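Local coordinates for protein CurF (Lyngbya majuscula, PDB 5DP2) that probably forms the cyclopropane ring of curacin A, as an enoyl-reductase-like cyclopropanase that binds NADP in a Rossmann-type domain, at residues Glu38-Ile43 / Thr87-Gly92; His165-Gly170 / Val186-Ser191; Lys309-Lys314 / Ile334-Val339. One frame throughout, in Å; residues are numbered along the deposited sequence.

Contact 1. Residues Glu38-Ile43 / Thr87-Gly92; sequences EVEVQI and TVVAVG
Val-39 and Val-88 meet methyl to methyl across an antiparallel strand pair, Val-39 CG1 lying 3.8 Å from Val-88 CG1 with the two side chains at roughly a right angle. Val-41 shares this face, its CG1 resting 3.7 Å from Thr-87 O. These three valines and Glu-40 are the buried centre of the contact, whereas Gln-42, Thr-87, Val-89, Ala-90 and Val-91 remain partly open to solvent. The strands form a classic beta bulge, since Val-89 and Ala-90 both face Glu-40. The carbonyl oxygen of Glu-40 takes the N-H of Val-89 (N to Glu-40 O 2.9 Å) and, weakly, that of Ala-90 (N to Glu-40 O 3.4 Å). The return bond from Glu-40 N to Ala-90 O is 2.8 Å long and fairly straight, at 166°. The extra residue shifts the register by one, and the strand axes run 137° apart. With CG anti to the backbone N (chi1 -172°) and the rest of its chain extended, Glu-40 reaches over the bulge and sets OE2 3.6 Å from both Val-89 CG2 and Ala-90 CB, while OE1 forms a salt bridge with Arg-31 NE. Beside it, Val-89 CG1 packs 3.7 Å from Gln-42 CB. An alanine in place of Glu-40 would probably leave Arg-31 without this carboxylate and open a gap over the Val-89 and Ala-90 methyls. Strand 116-119 pairs with the other edge of 39-43 and touches Glu-40 through Phe-116 and Ile-118, while strands 103-107 and 124-126 supply Val-104, Leu-106 and Leu-124 to the valine face, as part of the GroES-like domain.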
loop_
_atom_site.group_PDB
_atom_site.type_symbol
_atom_site.label_atom_id
_atom_site.label_comp_id
_atom_site.label_asym_id
_atom_site.label_seq_id
_atom_site.Cartn_x
_atom_site.Cartn_y
_atom_site.Cartn_z
ATOM N N GLU A 38 -21.469 15.690 3.221
ATOM C CA GLU A 38 -20.973 14.375 2.831
ATOM C C GLU A 38 -21.098 14.149 1.334
ATOM O O GLU A 38 -21.839 14.851 0.650
ATOM C CB GLU A 38 -21.745 13.291 3.575
ATOM C CG GLU A 38 -21.557 13.305 5.082
ATOM C CD GLU A 38 -22.364 12.250 5.811
ATOM O OE1 GLU A 38 -23.452 11.855 5.361
ATOM O OE2 GLU A 38 -21.911 11.866 6.895
ATOM N N VAL A 39 -20.380 13.122 0.849
ATOM C CA VAL A 39 -20.417 12.681 -0.537
ATOM C C VAL A 39 -20.603 11.160 -0.550
ATOM O O VAL A 39 -19.955 10.463 0.232
ATOM C CB VAL A 39 -19.088 13.029 -1.266
ATOM C CG1 VAL A 39 -19.104 12.602 -2.715
ATOM C CG2 VAL A 39 -18.780 14.521 -1.177
ATOM N N GLU A 40 -21.458 10.662 -1.448
ATOM C CA GLU A 40 -21.645 9.210 -1.620
ATOM C C GLU A 40 -20.974 8.762 -2.927
ATOM O O GLU A 40 -21.274 9.297 -4.013
ATOM C CB GLU A 40 -23.117 8.827 -1.663
ATOM C CG GLU A 40 -23.328 7.316 -1.642
ATOM C CD GLU A 40 -24.752 6.881 -1.787
ATOM O OE1 GLU A 40 -25.113 5.858 -1.150
ATOM O OE2 GLU A 40 -25.490 7.544 -2.548
ATOM N N VAL A 41 -20.090 7.769 -2.799
ATOM C CA VAL A 41 -19.343 7.209 -3.918
ATOM C C VAL A 41 -19.782 5.746 -4.134
ATOM O O VAL A 41 -19.815 4.955 -3.177
ATOM C CB VAL A 41 -17.828 7.241 -3.644
ATOM C CG1 VAL A 41 -17.057 6.684 -4.829
ATOM C CG2 VAL A 41 -17.382 8.664 -3.324
ATOM N N GLN A 42 -20.135 5.407 -5.373
ATOM C CA GLN A 42 -20.359 4.005 -5.751
ATOM C C GLN A 42 -19.009 3.394 -6.131
ATOM O O GLN A 42 -18.341 3.861 -7.080
ATOM C CB GLN A 42 -21.339 3.913 -6.917
ATOM C CG GLN A 42 -21.664 2.452 -7.219
ATOM C CD GLN A 42 -22.756 2.263 -8.207
ATOM O OE1 GLN A 42 -23.380 3.203 -8.645
ATOM N NE2 GLN A 42 -23.019 1.032 -8.551
ATOM N N ILE A 43 -18.561 2.409 -5.368
ATOM C CA ILE A 43 -17.259 1.812 -5.585
ATOM C C ILE A 43 -17.254 1.009 -6.872
ATOM O O ILE A 43 -18.181 0.253 -7.144
ATOM C CB ILE A 43 -16.857 0.928 -4.365
ATOM C CG1 ILE A 43 -16.863 1.754 -3.091
ATOM C CG2 ILE A 43 -15.535 0.250 -4.607
ATOM C CD1 ILE A 43 -15.918 2.937 -3.062
ATOM N N THR A 87 -17.258 6.267 -8.478
ATOM C CA THR A 87 -17.972 7.371 -9.113
ATOM C C THR A 87 -18.890 8.032 -8.105
ATOM O O THR A 87 -19.637 7.351 -7.394
ATOM C CB THR A 87 -18.823 6.849 -10.280
ATOM O OG1 THR A 87 -17.975 6.081 -11.156
ATOM C CG2 THR A 87 -19.506 7.973 -11.046
ATOM N N VAL A 88 -18.841 9.363 -8.018
ATOM C CA VAL A 88 -19.765 10.087 -7.130
ATOM C C VAL A 88 -21.202 9.914 -7.656
ATOM O O VAL A 88 -21.491 10.247 -8.812
ATOM C CB VAL A 88 -19.372 11.574 -7.073
ATOM C CG1 VAL A 88 -20.397 12.378 -6.263
ATOM C CG2 VAL A 88 -17.991 11.733 -6.467
ATOM N N VAL A 89 -22.089 9.412 -6.793
ATOM C CA VAL A 89 -23.484 9.182 -7.173
ATOM C C VAL A 89 -24.479 10.078 -6.453
ATOM O O VAL A 89 -25.606 10.215 -6.932
ATOM C CB VAL A 89 -23.893 7.704 -7.047
ATOM C CG1 VAL A 89 -23.174 6.865 -8.106
ATOM C CG2 VAL A 89 -23.688 7.177 -5.635
ATOM N N ALA A 90 -24.098 10.672 -5.332
ATOM C CA ALA A 90 -24.981 11.628 -4.626
ATOM C C ALA A 90 -24.073 12.536 -3.827
ATOM O O ALA A 90 -23.042 12.104 -3.313
ATOM C CB ALA A 90 -25.987 10.901 -3.731
ATOM N N VAL A 91 -24.478 13.796 -3.700
ATOM C CA VAL A 91 -23.690 14.775 -2.999
ATOM C C VAL A 91 -24.567 15.489 -1.972
ATOM O O VAL A 91 -25.711 15.874 -2.262
ATOM C CB VAL A 91 -23.058 15.763 -4.007
ATOM C CG1 VAL A 91 -22.184 16.766 -3.321
ATOM C CG2 VAL A 91 -22.230 15.010 -5.063
ATOM N N GLY A 92 -24.021 15.703 -0.779
ATOM C CA GLY A 92 -24.725 16.470 0.238
ATOM C C GLY A 92 -25.037 17.876 -0.265
ATOM O O GLY A 92 -24.321 18.461 -1.096
#

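Contact 2. Residues His165-Gly170 / Val186-Ser191. With NAP (NADP nicotinamide-adenine-dinucleotide phosphate), chain B.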
loop_
_atom_site.group_PDB
_atom_site.type_symbol
_atom_site.label_atom_id
_atom_site.label_comp_id
_atom_site.label_asym_id
_atom_site.label_seq_id
_atom_site.Cartn_x
_atom_site.Cartn_y
_atom_site.Cartn_z
ATOM N N HIS A 165 13.153 -4.626 -0.893
ATOM C CA HIS A 165 12.738 -5.989 -0.587
ATOM C C HIS A 165 11.327 -6.257 -1.060
ATOM O O HIS A 165 10.488 -5.372 -1.154
ATOM C CB HIS A 165 12.885 -6.276 0.899
ATOM C CG HIS A 165 14.296 -6.413 1.316
ATOM N ND1 HIS A 165 15.077 -7.439 0.843
ATOM C CD2 HIS A 165 15.052 -5.673 2.158
ATOM C CE1 HIS A 165 16.274 -7.312 1.389
ATOM N NE2 HIS A 165 16.293 -6.253 2.188
ATOM N N ALA A 166 11.043 -7.537 -1.343
ATOM C CA ALA A 166 9.699 -7.931 -1.764
ATOM C C ALA A 166 9.256 -7.044 -2.929
ATOM O O ALA A 166 8.124 -6.529 -2.998
ATOM C CB ALA A 166 8.698 -7.902 -0.624
ATOM N N ALA A 167 10.147 -6.925 -3.911
ATOM C CA ALA A 167 9.977 -5.998 -5.023
ATOM C C ALA A 167 8.896 -6.414 -6.010
ATOM O O ALA A 167 8.524 -5.619 -6.867
ATOM C CB ALA A 167 11.321 -5.766 -5.716
ATOM N N SER A 168 8.397 -7.649 -5.876
ATOM C CA SER A 168 7.274 -8.168 -6.633
ATOM C C SER A 168 5.905 -7.710 -6.121
ATOM O O SER A 168 4.937 -7.858 -6.855
ATOM C CB SER A 168 7.371 -9.706 -6.517
ATOM O OG SER A 168 7.813 -10.077 -5.182
ATOM N N GLY A 169 5.845 -7.268 -4.867
ATOM C CA GLY A 169 4.572 -6.925 -4.256
ATOM C C GLY A 169 4.132 -5.503 -4.586
ATOM O O GLY A 169 4.733 -4.825 -5.422
ATOM N N GLY A 170 3.048 -5.064 -3.967
ATOM C CA GLY A 170 2.469 -3.763 -4.300
ATOM C C GLY A 170 3.388 -2.604 -3.929
ATOM O O GLY A 170 3.770 -1.780 -4.769
ATOM N N VAL A 186 18.609 0.415 -8.508
ATOM C CA VAL A 186 17.788 -0.518 -7.749
ATOM C C VAL A 186 18.474 -1.888 -7.624
ATOM O O VAL A 186 18.888 -2.486 -8.621
ATOM C CB VAL A 186 16.394 -0.688 -8.400
ATOM C CG1 VAL A 186 15.620 -1.840 -7.777
ATOM C CG2 VAL A 186 15.608 0.604 -8.275
ATOM N N PHE A 187 18.500 -2.380 -6.395
ATOM C CA PHE A 187 18.823 -3.757 -6.064
ATOM C C PHE A 187 17.522 -4.336 -5.508
ATOM O O PHE A 187 16.939 -3.757 -4.607
ATOM C CB PHE A 187 19.921 -3.811 -5.003
ATOM C CG PHE A 187 21.263 -3.292 -5.451
ATOM C CD1 PHE A 187 21.487 -1.941 -5.688
ATOM C CD2 PHE A 187 22.325 -4.149 -5.614
ATOM C CE1 PHE A 187 22.703 -1.470 -6.098
ATOM C CE2 PHE A 187 23.555 -3.681 -6.025
ATOM C CZ PHE A 187 23.749 -2.335 -6.268
ATOM N N ALA A 188 17.018 -5.404 -6.074
ATOM C CA ALA A 188 15.709 -5.942 -5.672
ATOM C C ALA A 188 15.848 -7.328 -5.107
ATOM O O ALA A 188 16.717 -8.105 -5.516
ATOM C CB ALA A 188 14.789 -5.975 -6.885
ATOM N N THR A 189 14.950 -7.657 -4.178
ATOM C CA THR A 189 14.795 -9.055 -3.744
ATOM C C THR A 189 13.363 -9.507 -3.978
ATOM O O THR A 189 12.405 -8.733 -3.869
ATOM C CB THR A 189 15.199 -9.299 -2.284
ATOM O OG1 THR A 189 14.186 -8.763 -1.421
ATOM C CG2 THR A 189 16.571 -8.730 -1.978
ATOM N N THR A 190 13.217 -10.791 -4.298
ATOM C CA THR A 190 11.909 -11.415 -4.464
ATOM C C THR A 190 12.115 -12.935 -4.354
ATOM O O THR A 190 13.235 -13.441 -4.295
ATOM C CB THR A 190 11.261 -11.011 -5.815
ATOM O OG1 THR A 190 9.943 -11.507 -5.875
ATOM C CG2 THR A 190 12.024 -11.554 -7.006
ATOM N N SER A 191 11.009 -13.663 -4.336
ATOM C CA SER A 191 11.094 -15.114 -4.202
ATOM C C SER A 191 11.686 -15.721 -5.485
ATOM O O SER A 191 11.552 -15.149 -6.583
ATOM C CB SER A 191 9.716 -15.675 -3.932
ATOM O OG SER A 191 9.199 -15.207 -2.694
HETATM P PA NAP B . 2.664 -7.219 -1.022
HETATM O O1A NAP B . 1.971 -7.226 -2.341
HETATM O O2A NAP B . 4.035 -6.659 -0.924
HETATM O O5B NAP B . 2.622 -8.718 -0.469
HETATM C C5B NAP B . 3.476 -9.137 0.604
HETATM C C4B NAP B . 4.911 -9.347 0.168
HETATM O O4B NAP B . 5.616 -9.932 1.238
HETATM C C3B NAP B . 5.067 -10.234 -1.032
HETATM O O3B NAP B . 5.624 -9.454 -2.092
HETATM C C2B NAP B . 6.022 -11.359 -0.587
HETATM O O2B NAP B . 7.100 -11.672 -1.422
HETATM C C1B NAP B . 6.624 -10.806 0.690
HETATM N N9A NAP B . 6.882 -11.804 1.720
HETATM C C8A NAP B . 5.988 -12.278 2.655
HETATM N N7A NAP B . 6.580 -13.194 3.457
HETATM C C5A NAP B . 7.850 -13.293 3.042
HETATM C C6A NAP B . 8.985 -14.055 3.451
HETATM N N6A NAP B . 8.883 -14.909 4.489
HETATM N N1A NAP B . 10.127 -13.892 2.796
HETATM C C2A NAP B . 10.192 -13.035 1.771
HETATM N N3A NAP B . 9.205 -12.269 1.299
HETATM C C4A NAP B . 8.046 -12.416 1.920
HETATM O O3 NAP B . 1.743 -6.474 0.068
HETATM P PN NAP B . 1.506 -4.908 0.303
HETATM O O1N NAP B . 0.077 -4.729 0.639
HETATM O O2N NAP B . 2.091 -4.109 -0.825
HETATM O O5D NAP B . 2.323 -4.676 1.618
HETATM C C5D NAP B . 3.763 -4.809 1.578
HETATM C C4D NAP B . 4.314 -4.931 3.021
HETATM O O4D NAP B . 4.379 -3.639 3.565
HETATM C C3D NAP B . 3.429 -5.735 3.981
HETATM O O3D NAP B . 4.277 -6.308 4.985
HETATM C C2D NAP B . 2.505 -4.687 4.549
HETATM O O2D NAP B . 2.013 -5.091 5.830
HETATM C C1D NAP B . 3.409 -3.485 4.616
HETATM N N1N NAP B . 2.863 -2.127 4.403
HETATM C C2N NAP B . 3.084 -1.168 5.331
HETATM C C3N NAP B . 2.610 0.133 5.183
HETATM C C7N NAP B . 2.885 1.152 6.236
HETATM O O7N NAP B . 2.266 2.188 6.123
HETATM N N7N NAP B . 3.787 0.869 7.213
HETATM C C4N NAP B . 1.882 0.461 4.035
HETATM C C5N NAP B . 1.671 -0.539 3.095
HETATM C C6N NAP B . 2.171 -1.833 3.289
HETATM P P2B NAP B . 6.977 -12.505 -2.781
HETATM O O1X NAP B . 6.217 -11.623 -3.764
HETATM O O2X NAP B . 8.415 -12.720 -3.162
HETATM O O3X NAP B . 6.225 -13.772 -2.454
#
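The glycine-rich turn of the Rossmann-type beta-alpha-beta unit, here His-165 to Gly-170 between strand 161-164 and helix 170-181, meets the end of the next strand through His-165 and Thr-189. The ND1 of His-165 is hydrogen-bonded at the ring edge, near its plane, to Thr-189 OG1, 2.8 Å away. Thr-189 OG1 stands between its own backbone N and carbonyl carbon (chi1 74°), which brings it to ND1 and puts CG2 3.4 Å from the same nitrogen. The other ring nitrogen, NE2, bonds Asn-243, so the imidazole is held at two points. Further along the turn, Ala-167 N gives an almost straight bond of 174° to Thr-189 O, and Ala-167 CB packs 3.7 Å from Ala-188 CB. A type I turn from Ala-166 to Gly-169 then leads into the helix, with Gly-169 as its N-cap residue. A CB on Gly-169 would collide with NADP O2A, so the bare backbone lets the pyrophosphate approach closely. Gly-170 N, in the first turn, bonds NADP O1A at 2.9 Å. The two segments share the 2'-phosphate, the group that distinguishes NADP from NAD: Ser-191 OG, which also bonds Arg-210, lies 2.6 Å from NADP O2X, while from the turn Ser-168 OG donates to NADP O1X at 2.6 Å.

Contact 3. Residues Lys309-Lys314 / Ile334-Val339; sequences KPLPYK and IGKIVV
Tyr-313 brings the flat group, a phenol ring, but meets segment 334-339 through only part of its side chain: neither face nor edge of the ring packs on 334-339. Its CG sits between the backbone N and the carbonyl carbon (chi1 62°), a rotation that turns the ring away from the neighbouring strand toward Val-134 and Glu-135 of helix 133-136. What touches across the contact is Tyr-313 CB, 4.1 Å from Val-338 CG2. The puckered pyrrolidine ring of Pro-312 crosses the Ile-334 side chain obliquely, its CG 4.2 Å from Ile-334 CG2, while its CB lies 3.6 Å from Ile-334 O.

The backbones are joined by a ladder of parallel type in which bonds alternate in direction. Lys-336 N donates to Pro-312 O at 2.9 Å, and Lys-314 N then donates to Lys-336 O at 3.0 Å. The third bond, from Val-338 N to Lys-314 O, is nearly straight at 175°. Gly-335 opens the ladder with a positive phi of 89°. A CB there would run into Pro-312 O and into the preceding carbonyl, whereas its bare CA lies 3.3 Å from Pro-312 O in a CA-H...O contact.

Strands 313-317 and 336-340 are the two strands of a beta-alpha-beta crossover, and the connecting helix 321-329 covers Lys-314 and Ile-337 through His-327 and Leu-328. Lys-336, its chain bent at chi2, carries a salt bridge from NZ to Glu-83, and its side chain lies about 5 Å from the bound NADP. On the far edge of strand 336-340, Ile-337 and Val-339 bond to strand 39-48, and helix 170-181 lies against Leu-311, Pro-312 and Ile-334.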
loop_
_atom_site.group_PDB
_atom_site.type_symbol
_atom_site.label_atom_id
_atom_site.label_comp_id
_atom_site.label_asym_id
_atom_site.label_seq_id
_atom_site.Cartn_x
_atom_site.Cartn_y
_atom_site.Cartn_z
ATOM N N LYS A 309 3.384 4.662 -13.801
ATOM C CA LYS A 309 2.378 3.857 -14.466
ATOM C C LYS A 309 1.636 3.011 -13.444
ATOM O O LYS A 309 2.184 2.689 -12.382
ATOM C CB LYS A 309 3.036 2.914 -15.482
ATOM C CG LYS A 309 3.856 3.561 -16.563
ATOM C CD LYS A 309 3.041 3.911 -17.770
ATOM C CE LYS A 309 3.898 4.168 -19.010
ATOM N NZ LYS A 309 4.471 5.532 -19.155
ATOM N N PRO A 310 0.408 2.605 -13.757
ATOM C CA PRO A 310 -0.270 1.648 -12.903
ATOM C C PRO A 310 0.601 0.426 -12.665
ATOM O O PRO A 310 1.423 0.018 -13.511
ATOM C CB PRO A 310 -1.517 1.254 -13.697
ATOM C CG PRO A 310 -1.707 2.319 -14.689
ATOM C CD PRO A 310 -0.387 2.953 -14.952
ATOM N N LEU A 311 0.413 -0.198 -11.504
ATOM C CA LEU A 311 1.089 -1.477 -11.235
ATOM C C LEU A 311 0.524 -2.578 -12.095
ATOM O O LEU A 311 -0.639 -2.522 -12.502
ATOM C CB LEU A 311 0.919 -1.860 -9.761
ATOM C CG LEU A 311 1.395 -0.847 -8.743
ATOM C CD1 LEU A 311 1.243 -1.433 -7.342
ATOM C CD2 LEU A 311 2.826 -0.375 -9.030
ATOM N N PRO A 312 1.309 -3.649 -12.318
ATOM C CA PRO A 312 0.709 -4.911 -12.800
ATOM C C PRO A 312 -0.433 -5.304 -11.870
ATOM O O PRO A 312 -0.342 -5.059 -10.656
ATOM C CB PRO A 312 1.877 -5.913 -12.731
ATOM C CG PRO A 312 3.097 -5.052 -12.777
ATOM C CD PRO A 312 2.729 -3.842 -11.997
ATOM N N TYR A 313 -1.450 -5.920 -12.431
ATOM C CA TYR A 313 -2.598 -6.288 -11.601
ATOM C C TYR A 313 -3.252 -7.565 -12.106
ATOM O O TYR A 313 -3.075 -7.992 -13.240
ATOM C CB TYR A 313 -3.635 -5.151 -11.525
ATOM C CG TYR A 313 -4.259 -4.766 -12.854
ATOM C CD1 TYR A 313 -5.293 -5.537 -13.414
ATOM C CD2 TYR A 313 -3.785 -3.683 -13.585
ATOM C CE1 TYR A 313 -5.842 -5.216 -14.644
ATOM C CE2 TYR A 313 -4.339 -3.336 -14.807
ATOM C CZ TYR A 313 -5.368 -4.107 -15.335
ATOM O OH TYR A 313 -5.907 -3.782 -16.562
ATOM N N LYS A 314 -4.050 -8.145 -11.212
ATOM C CA LYS A 314 -4.935 -9.253 -11.514
ATOM C C LYS A 314 -6.316 -8.924 -10.936
ATOM O O LYS A 314 -6.405 -8.538 -9.757
ATOM C CB LYS A 314 -4.425 -10.569 -10.934
ATOM C CG LYS A 314 -5.344 -11.729 -11.331
ATOM C CD LYS A 314 -4.835 -13.086 -10.896
ATOM C CE LYS A 314 -5.850 -14.164 -11.142
ATOM N NZ LYS A 314 -5.934 -14.487 -12.582
ATOM N N ILE A 334 2.197 -10.536 -8.913
ATOM C CA ILE A 334 3.113 -9.423 -9.133
ATOM C C ILE A 334 2.245 -8.159 -9.115
ATOM O O ILE A 334 1.286 -8.069 -9.902
ATOM C CB ILE A 334 3.831 -9.502 -10.494
ATOM C CG1 ILE A 334 4.563 -10.831 -10.676
ATOM C CG2 ILE A 334 4.724 -8.280 -10.697
ATOM C CD1 ILE A 334 5.799 -10.943 -9.844
ATOM N N GLY A 335 2.553 -7.201 -8.253
ATOM C CA GLY A 335 1.778 -5.949 -8.244
ATOM C C GLY A 335 0.576 -6.017 -7.322
ATOM O O GLY A 335 0.730 -6.286 -6.112
ATOM N N LYS A 336 -0.606 -5.752 -7.874
ATOM C CA LYS A 336 -1.816 -5.534 -7.100
ATOM C C LYS A 336 -2.904 -6.580 -7.442
ATOM O O LYS A 336 -3.048 -6.975 -8.604
ATOM C CB LYS A 336 -2.359 -4.103 -7.347
ATOM C CG LYS A 336 -3.139 -3.476 -6.172
ATOM C CD LYS A 336 -2.221 -2.948 -5.079
ATOM C CE LYS A 336 -3.000 -2.388 -3.877
ATOM N NZ LYS A 336 -2.107 -1.796 -2.831
ATOM N N ILE A 337 -3.708 -6.927 -6.432
ATOM C CA ILE A 337 -4.902 -7.722 -6.652
ATOM C C ILE A 337 -6.092 -6.790 -6.490
ATOM O O ILE A 337 -6.241 -6.140 -5.450
ATOM C CB ILE A 337 -4.903 -8.893 -5.687
ATOM C CG1 ILE A 337 -3.648 -9.750 -5.937
ATOM C CG2 ILE A 337 -6.192 -9.691 -5.847
ATOM C CD1 ILE A 337 -3.250 -10.553 -4.730
ATOM N N VAL A 338 -6.869 -6.675 -7.570
ATOM C CA VAL A 338 -7.965 -5.692 -7.638
ATOM C C VAL A 338 -9.290 -6.416 -7.754
ATOM O O VAL A 338 -9.463 -7.269 -8.605
ATOM C CB VAL A 338 -7.771 -4.729 -8.838
ATOM C CG1 VAL A 338 -8.918 -3.741 -8.941
ATOM C CG2 VAL A 338 -6.435 -3.983 -8.733
ATOM N N VAL A 339 -10.253 -6.021 -6.894
ATOM C CA VAL A 339 -11.595 -6.601 -6.912
ATOM C C VAL A 339 -12.552 -5.590 -7.561
ATOM O O VAL A 339 -12.588 -4.413 -7.188
ATOM C CB VAL A 339 -12.041 -6.960 -5.478
ATOM C CG1 VAL A 339 -13.475 -7.471 -5.449
ATOM C CG2 VAL A 339 -11.078 -7.991 -4.894
#

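The contacts follow one another along the chain without nesting, all within its enoyl reductase region. Contacts 1 and 2 lie on opposite sides of the chain's centre, their centres 37 Å apart. In space contact 3 lies between them, though it is last along the chain, with its centre 25 Å from that of contact 1 and 15 Å from that of contact 2. It shares a mixed sheet with contact 1, because strands 39-48 and 336-340 are neighbours, although the nearest atoms remain about 6 Å apart. Contact 3 touches contact 2 directly, by a probable hydrogen bond between Gly-335 N and Ser-168 O. Through strand 336-340 and Gly-335 just before it, contact 3 links the sheet of contact 1 to the NADP-binding turn.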